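Local coordinates for Alr3699 protein (Nostoc sp., PDB 4XSO), which probably belongs to the glycosyltransferases of the GT-B fold, with two Rossmann-like domains, at residues A[9-14]-A[23-28]; A[41-46]-A[57-62]. All blocks are in the same frame, centred on the assembly; numbering follows the deposited sequence.

Interaction 1 of 2, residues A[9-14]-A[23-28]; sequences ILFLDQ and LCLIDI
Leu25, on helix 20-29, pushes a branch against the ring of Phe11 on strand 9-13. Its CD1 methyl lies 3.5 Å from Phe11 CD1 and 3.9 Å from Phe11 CG, so the touch falls obliquely on the root of the ring and the flank facing the helix. The two side chains run past each other in opposite directions. Leu25 is extended, its CG opposite the backbone N (chi1 -178°), which carries both methyls out from the helix to the strand. Phe11 folds the other way: its CG stands opposite its own carbonyl carbon (chi1 -67°), and the ring leans back along the strand toward Ile9. There Ile9 CG2 sits 3.5 Å above the ring plane, over its centre, while Leu25 and Ile28 approach from the other side of that plane. Ile28 brings its CG2 branch obliquely to the ring further along the same flank, 3.9 Å from Phe11 CE1. The other methyl of Leu25, CD2, serves Asp13, meeting both CB and OD2 of that residue at 3.9 Å; one leucine thus spans two strand residues with a separate branch for each. The polar partners of the Asp13 carboxylate lie outside the contact: OD1 takes the backbone N-H of Ser15 and OD2 the side-chain amide of Asn103. Tyr101 of strand 99-102 makes an edge-to-face stack with Phe11, and Val38 of strand 36-40 also touches both Phe11 and Leu25. All four touching residues are buried. The axes of strand and helix run nearly antiparallel, at 174°, and come within 10.7 Å. This is the packing of a first strand against its crossover helix in a beta-alpha-beta unit, here at the start of a Rossmann-like GT-B domain.

Interaction 2 of 2, residues A[41-46]-A[57-62]; sequences FADGAF and VEVFTN
Val59, the last residue of strand 57-59, meets the loop at Ala42 and Asp43 with its two methyls. From CB the side chain forks. CG1, opposite the backbone N (chi1 169°), reaches the peptide link between the two loop residues, 3.9 Å from Asp43 N and 4.1 Å from Ala42 C. CG2 lies a little further along the loop, 4.0 Å from Asp43 CA and 4.2 Å from Asp43 CB. The valine therefore presses mainly on backbone, its paired tips spread along the chain from the Ala42 carbonyl carbon to the first side-chain carbon of Asp43. Lys47 of helix 45-52 also packs on Val59. Asp43, its CG opposite the backbone N, reaches forward to the next residue: OD1 accepts the N-H of Gly44 at 2.8 Å, with an N-H...O angle of 140°. The bond uses the anti side of the carboxylate and comes in 31° out of its plane, so it is far from ideal, yet it ties the carboxylate to Gly44, the N-cap residue of helix 45-52. At the other end of the contact the two segments meet at backbone, Phe41 O lying 3.6 Å from Phe60 O, two acceptors close but not bonded. Both rings turn elsewhere: Phe41 packs on Leu86 of helix 85-95 and on Leu83 of the second subunit, while Phe60 packs on Lys89 and Thr93 of helix 85-95 and has Glu58 CG over the rim of one ring face. Backbone bonds from Glu58 and Phe60 to strand 36-40 hold the 57-62 segment alongside it. The contact lies at the surface, at the carboxyl ends of two neighbouring parallel strands. It joins the strand-to-helix loop to strand 57-59 of a beta-alpha-beta crossover, an edge strand of the N-terminal GT-B sheet within this chain.

Interactions 1 and 2 follow one another along the chain, their centres 12 Å apart, and both reach the same seven-stranded parallel sheet. The first belongs to the unit of strand 9-13, helix 20-29 and strand 36-40, the second to the unit of strand 36-40, helix 45-52 and strand 57-59, so strand 36-40 is common to both. They touch directly: Asp13 O and Phe41 N lie 3.2 Å apart, probably hydrogen-bonded, and Ile26 packs on Phe46 where the two helices meet. Together they lead from a buried inner strand of the sheet to its edge, where interaction 2 also reaches the second subunit.

Interaction 1 of 2, residues A[9-14]-A[23-28]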
# COMPACT_ATOMS: atom_id res chain seq x y z
N ILE A 9 -21.11 -3.27 -2.22
CA ILE A 9 -20.01 -3.84 -1.46
C ILE A 9 -18.95 -4.42 -2.34
O ILE A 9 -19.28 -5.21 -3.25
CB ILE A 9 -20.48 -4.93 -0.48
CG1 ILE A 9 -21.59 -4.42 0.41
CG2 ILE A 9 -19.28 -5.51 0.32
CD1 ILE A 9 -21.99 -5.41 1.52
N LEU A 10 -17.68 -4.07 -2.04
CA LEU A 10 -16.60 -4.72 -2.60
C LEU A 10 -16.01 -5.68 -1.53
O LEU A 10 -15.40 -5.25 -0.55
CB LEU A 10 -15.55 -3.68 -3.19
CG LEU A 10 -14.21 -4.37 -3.57
CD1 LEU A 10 -14.38 -5.28 -4.76
CD2 LEU A 10 -13.06 -3.40 -3.86
N PHE A 11 -16.21 -6.96 -1.75
CA PHE A 11 -15.74 -8.04 -0.89
C PHE A 11 -14.40 -8.37 -1.44
O PHE A 11 -14.24 -8.38 -2.68
CB PHE A 11 -16.62 -9.30 -0.94
CG PHE A 11 -18.01 -9.14 -0.36
CD1 PHE A 11 -18.23 -9.26 1.02
CD2 PHE A 11 -19.10 -8.88 -1.19
CE1 PHE A 11 -19.49 -9.12 1.55
CE2 PHE A 11 -20.38 -8.88 -0.65
CZ PHE A 11 -20.58 -8.93 0.70
N LEU A 12 -13.45 -8.63 -0.54
CA LEU A 12 -12.13 -9.02 -0.92
C LEU A 12 -11.69 -10.27 -0.21
O LEU A 12 -11.89 -10.46 1.01
CB LEU A 12 -11.12 -7.90 -0.56
CG LEU A 12 -11.19 -6.61 -1.31
CD1 LEU A 12 -10.16 -5.61 -0.71
CD2 LEU A 12 -10.88 -6.89 -2.78
N ASP A 13 -11.04 -11.16 -0.94
CA ASP A 13 -10.64 -12.41 -0.34
C ASP A 13 -9.38 -12.95 -1.03
O ASP A 13 -9.31 -13.01 -2.24
CB ASP A 13 -11.81 -13.40 -0.37
CG ASP A 13 -11.54 -14.68 0.43
OD1 ASP A 13 -10.54 -15.39 0.13
OD2 ASP A 13 -12.37 -15.04 1.31
N GLN A 14 -8.37 -13.35 -0.25
CA GLN A 14 -7.05 -13.60 -0.86
C GLN A 14 -7.00 -14.90 -1.64
O GLN A 14 -6.15 -15.06 -2.52
CB GLN A 14 -5.93 -13.62 0.20
CG GLN A 14 -5.89 -14.93 0.98
CD GLN A 14 -5.18 -14.75 2.35
OE1 GLN A 14 -5.36 -13.77 3.05
NE2 GLN A 14 -4.37 -15.71 2.71
N LEU A 23 -16.43 -20.24 1.63
CA LEU A 23 -17.78 -20.78 1.67
C LEU A 23 -18.69 -19.89 2.46
O LEU A 23 -19.86 -19.66 2.07
CB LEU A 23 -17.79 -22.22 2.30
CG LEU A 23 -16.93 -23.33 1.61
CD1 LEU A 23 -17.00 -24.65 2.38
CD2 LEU A 23 -17.34 -23.54 0.16
N CYS A 24 -18.21 -19.40 3.61
CA CYS A 24 -19.02 -18.46 4.40
C CYS A 24 -19.31 -17.18 3.59
O CYS A 24 -20.41 -16.65 3.63
CB CYS A 24 -18.37 -18.15 5.76
SG CYS A 24 -19.38 -17.14 6.90
N LEU A 25 -18.32 -16.72 2.82
CA LEU A 25 -18.47 -15.52 1.99
C LEU A 25 -19.54 -15.72 0.90
O LEU A 25 -20.28 -14.79 0.61
CB LEU A 25 -17.10 -15.13 1.42
CG LEU A 25 -17.08 -13.84 0.55
CD1 LEU A 25 -17.46 -12.64 1.38
CD2 LEU A 25 -15.71 -13.60 -0.10
N ILE A 26 -19.72 -16.93 0.39
CA ILE A 26 -20.84 -17.20 -0.56
C ILE A 26 -22.17 -16.72 0.06
O ILE A 26 -22.95 -15.95 -0.54
CB ILE A 26 -20.97 -18.71 -0.93
CG1 ILE A 26 -19.71 -19.26 -1.61
CG2 ILE A 26 -22.19 -18.96 -1.82
CD1 ILE A 26 -19.16 -18.39 -2.69
N ASP A 27 -22.40 -17.22 1.27
CA ASP A 27 -23.59 -16.97 2.07
C ASP A 27 -23.72 -15.52 2.49
O ASP A 27 -24.83 -14.90 2.43
CB ASP A 27 -23.59 -17.90 3.33
CG ASP A 27 -23.80 -19.40 2.96
OD1 ASP A 27 -24.54 -19.70 1.99
OD2 ASP A 27 -23.17 -20.28 3.60
N ILE A 28 -22.59 -14.91 2.85
CA ILE A 28 -22.63 -13.46 3.23
C ILE A 28 -22.98 -12.57 2.02
O ILE A 28 -23.78 -11.69 2.12
CB ILE A 28 -21.29 -13.05 3.84
CG1 ILE A 28 -21.03 -13.75 5.18
CG2 ILE A 28 -21.23 -11.57 4.06
CD1 ILE A 28 -19.54 -13.82 5.50

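Interaction 2 of 2, residues A[41-46]-A[57-62]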
# COMPACT_ATOMS: atom_id res chain seq x y z
N PHE A 41 -7.56 -12.51 -4.92
CA PHE A 41 -6.15 -12.31 -5.26
C PHE A 41 -5.52 -13.49 -6.02
O PHE A 41 -4.41 -13.40 -6.47
CB PHE A 41 -5.33 -11.98 -4.00
CG PHE A 41 -5.74 -10.70 -3.30
CD1 PHE A 41 -6.60 -9.77 -3.89
CD2 PHE A 41 -5.19 -10.40 -2.06
CE1 PHE A 41 -6.93 -8.60 -3.22
CE2 PHE A 41 -5.52 -9.24 -1.40
CZ PHE A 41 -6.39 -8.34 -1.97
N ALA A 42 -6.24 -14.60 -6.13
CA ALA A 42 -5.79 -15.76 -6.92
C ALA A 42 -7.03 -16.33 -7.61
O ALA A 42 -8.12 -16.34 -7.02
CB ALA A 42 -5.20 -16.85 -6.01
N ASP A 43 -6.82 -16.83 -8.84
CA ASP A 43 -7.80 -17.64 -9.55
C ASP A 43 -7.80 -19.04 -8.96
O ASP A 43 -6.87 -19.42 -8.27
CB ASP A 43 -7.47 -17.71 -11.05
CG ASP A 43 -8.71 -18.02 -11.91
OD1 ASP A 43 -9.79 -18.34 -11.38
OD2 ASP A 43 -8.59 -17.88 -13.12
N GLY A 44 -8.88 -19.78 -9.20
CA GLY A 44 -9.07 -21.11 -8.64
C GLY A 44 -10.52 -21.55 -8.67
O GLY A 44 -11.36 -20.91 -9.30
N ALA A 45 -10.80 -22.64 -7.96
CA ALA A 45 -12.14 -23.20 -7.84
C ALA A 45 -13.15 -22.28 -7.15
O ALA A 45 -14.35 -22.45 -7.32
CB ALA A 45 -12.08 -24.50 -7.07
N PHE A 46 -12.67 -21.30 -6.38
CA PHE A 46 -13.58 -20.45 -5.63
C PHE A 46 -14.30 -19.47 -6.56
O PHE A 46 -15.44 -19.11 -6.33
CB PHE A 46 -12.84 -19.73 -4.52
CG PHE A 46 -13.72 -18.90 -3.64
CD1 PHE A 46 -15.01 -19.30 -3.33
CD2 PHE A 46 -13.28 -17.69 -3.13
CE1 PHE A 46 -15.82 -18.52 -2.54
CE2 PHE A 46 -14.10 -16.90 -2.34
CZ PHE A 46 -15.38 -17.32 -2.05
N VAL A 57 -17.40 -11.72 -9.76
CA VAL A 57 -16.06 -12.04 -9.24
C VAL A 57 -15.04 -11.54 -10.21
O VAL A 57 -15.27 -11.55 -11.43
CB VAL A 57 -15.85 -13.53 -8.85
CG1 VAL A 57 -16.08 -14.41 -10.02
CG2 VAL A 57 -14.42 -13.77 -8.34
N GLU A 58 -13.94 -11.04 -9.66
CA GLU A 58 -12.80 -10.53 -10.42
C GLU A 58 -11.52 -10.94 -9.70
O GLU A 58 -11.44 -10.98 -8.45
CB GLU A 58 -12.79 -8.99 -10.49
CG GLU A 58 -11.69 -8.44 -11.42
CD GLU A 58 -11.88 -6.97 -11.78
OE1 GLU A 58 -12.97 -6.42 -11.48
OE2 GLU A 58 -10.94 -6.37 -12.36
N VAL A 59 -10.52 -11.29 -10.50
CA VAL A 59 -9.24 -11.70 -9.94
C VAL A 59 -8.30 -10.51 -10.11
O VAL A 59 -8.07 -10.08 -11.23
CB VAL A 59 -8.70 -12.96 -10.65
CG1 VAL A 59 -7.26 -13.21 -10.24
CG2 VAL A 59 -9.55 -14.18 -10.31
N PHE A 60 -7.74 -9.99 -9.02
CA PHE A 60 -6.78 -8.88 -9.12
C PHE A 60 -5.37 -9.44 -9.02
O PHE A 60 -5.07 -10.24 -8.12
CB PHE A 60 -7.01 -7.90 -8.00
CG PHE A 60 -8.30 -7.16 -8.13
CD1 PHE A 60 -8.40 -6.06 -8.96
CD2 PHE A 60 -9.43 -7.57 -7.45
CE1 PHE A 60 -9.58 -5.36 -9.09
CE2 PHE A 60 -10.61 -6.89 -7.58
CZ PHE A 60 -10.69 -5.80 -8.41
N THR A 61 -4.51 -9.08 -9.97
CA THR A 61 -3.15 -9.63 -9.96
C THR A 61 -2.21 -8.49 -9.89
O THR A 61 -2.58 -7.32 -10.17
CB THR A 61 -2.78 -10.34 -11.27
OG1 THR A 61 -2.79 -9.36 -12.31
CG2 THR A 61 -3.74 -11.45 -11.59
N ASN A 62 -0.95 -8.84 -9.64
CA ASN A 62 0.09 -7.84 -9.66
C ASN A 62 0.69 -7.50 -11.03
O ASN A 62 1.78 -6.97 -11.10
CB ASN A 62 1.17 -8.18 -8.63
CG ASN A 62 1.69 -6.94 -7.96
OD1 ASN A 62 0.93 -6.05 -7.57
ND2 ASN A 62 3.01 -6.87 -7.82